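Local coordinates for 2-C-methyl-D-erythritol 2,4-cyclodiphosphate synthase (Thermus thermophilus, PDB 1IV3) that catalyses the conversion of 4-diphosphocytidyl-2-C-methyl-D-erythritol 2-phosphate to 2-C-methyl-D-erythritol 2,4-cyclodiphosphate with release of CMP, a step of the non-mevalonate isoprenoid pathway, at the interface of chains A and B. Coordinates in Å, arbitrary orientation; residue numbers count along the deposited sequence, not the author numbering. Chains: chain A/B, 2-C-methyl-D-erythritol 2,4-cyclodiphosphate synthase.

The interface of chains A and B. Residues chain A 134-137; chain B 9, 11, 138, 141.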
loop_
_atom_site.group_PDB
_atom_site.type_symbol
_atom_site.label_atom_id
_atom_site.label_comp_id
_atom_site.label_asym_id
_atom_site.label_seq_id
_atom_site.Cartn_x
_atom_site.Cartn_y
_atom_site.Cartn_z
ATOM N N SER A 134 12.270 6.856 -4.988
ATOM C CA SER A 134 12.292 6.521 -3.565
ATOM C C SER A 134 12.859 7.660 -2.728
ATOM O O SER A 134 12.931 7.544 -1.510
ATOM C CB SER A 134 13.165 5.283 -3.321
ATOM O OG SER A 134 14.544 5.607 -3.492
ATOM N N GLU A 135 13.271 8.732 -3.405
ATOM C CA GLU A 135 13.956 9.811 -2.680
ATOM C C GLU A 135 15.126 9.235 -1.903
ATOM O O GLU A 135 15.447 9.651 -0.780
ATOM C CB GLU A 135 12.983 10.517 -1.745
ATOM C CG GLU A 135 11.860 11.288 -2.396
ATOM C CD GLU A 135 12.309 12.407 -3.309
ATOM O OE1 GLU A 135 11.562 12.719 -4.263
ATOM O OE2 GLU A 135 13.396 12.973 -3.099
ATOM N N GLY A 136 15.790 8.228 -2.477
ATOM C CA GLY A 136 16.948 7.661 -1.810
ATOM C C GLY A 136 16.638 6.687 -0.706
ATOM O O GLY A 136 17.543 6.148 -0.061
ATOM N N LEU A 137 15.345 6.441 -0.485
ATOM C CA LEU A 137 14.979 5.441 0.518
ATOM C C LEU A 137 15.437 4.054 0.073
ATOM O O LEU A 137 15.954 3.263 0.867
ATOM C CB LEU A 137 13.473 5.512 0.725
ATOM C CG LEU A 137 12.863 4.738 1.891
ATOM C CD1 LEU A 137 13.901 4.418 2.950
ATOM C CD2 LEU A 137 11.714 5.539 2.486
ATOM N N SER B 9 6.853 9.784 -0.753
ATOM C CA SER B 9 7.795 9.806 0.355
ATOM C C SER B 9 8.780 10.951 0.130
ATOM O O SER B 9 9.050 11.315 -1.008
ATOM C CB SER B 9 8.530 8.476 0.485
ATOM O OG SER B 9 9.473 8.314 -0.553
ATOM N N ARG B 11 12.528 12.794 1.900
ATOM C CA ARG B 11 13.636 12.847 2.836
ATOM C C ARG B 11 13.304 13.940 3.847
ATOM O O ARG B 11 12.811 15.007 3.484
ATOM C CB ARG B 11 14.951 13.141 2.120
ATOM C CG ARG B 11 16.203 12.662 2.829
ATOM C CD ARG B 11 17.449 12.897 1.979
ATOM N NE ARG B 11 18.015 11.629 1.522
ATOM C CZ ARG B 11 18.509 10.707 2.351
ATOM N NH1 ARG B 11 18.515 10.930 3.661
ATOM N NH2 ARG B 11 19.000 9.573 1.857
ATOM N N ALA B 138 13.048 3.385 8.294
ATOM C CA ALA B 138 13.176 4.565 7.440
ATOM C C ALA B 138 13.127 5.803 8.320
ATOM O O ALA B 138 12.188 6.590 8.358
ATOM C CB ALA B 138 12.073 4.605 6.390
ATOM N N HIS B 141 12.840 9.494 6.554
ATOM C CA HIS B 141 11.857 9.823 5.532
ATOM C C HIS B 141 10.454 9.908 6.134
ATOM O O HIS B 141 10.188 9.301 7.167
ATOM C CB HIS B 141 11.850 8.794 4.397
ATOM C CG HIS B 141 13.089 8.761 3.568
ATOM N ND1 HIS B 141 13.164 9.254 2.284
ATOM C CD2 HIS B 141 14.321 8.272 3.855
ATOM C CE1 HIS B 141 14.390 9.084 1.802
ATOM N NE2 HIS B 141 15.101 8.486 2.743
#
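With CG of A:Leu137 anti to the backbone N (chi1 -170°) and CG of B:His141 anti to its carbonyl carbon (chi1 -67°), the two side chains run antiparallel, the leucine laid along one face of the imidazole. CB of A:Leu137 sits above that face, 3.9 Å from the ring centroid of B:His141 and off the centre, nearer the CE1–NE2 side, a CH-pi contact. Further along the same side chain, the methyl CD2 reaches the root of the ring, 3.7 Å from CG of B:His141. The other methyl of A:Leu137, CD1, turns to B:Ala138 and meets its CB at 3.9 Å, so the forked end of the leucine rests on both residues of chain B.

The imidazole is also met at its rim. The backbone carbonyl O of A:Glu135 lies in the ring plane at the edge, on the side of the ring carbon CE1, although its approach to that carbon is modelled doubtfully close. Replacing B:His141 by an alanine is likely to leave CB and CD2 of A:Leu137 without the flat ring they lie on and to open a gap beneath them. Within chain B, the guanidinium of B:Arg11, which is poorly ordered, has NE2 of B:His141 4.0 Å above its plane.

This patch belongs to the subunit interface of the homotrimer, where the loop after strand 127-132 of one copy packs against strands 3-14 and 141-150 of its neighbour and the loop just before strand 141-150. A:Ser134 and A:Glu135 belong to the substrate-binding segment of one subunit, and B:Ser9 probably contributes to that of its neighbour, so the contact may help to set the shape of both. The methylenes of A:Glu135 run beside the B:Ser9 backbone. Near them, the hydroxyl OG of B:Ser9 points toward the loop and stands 3.7 Å from the backbone O of A:Ser134.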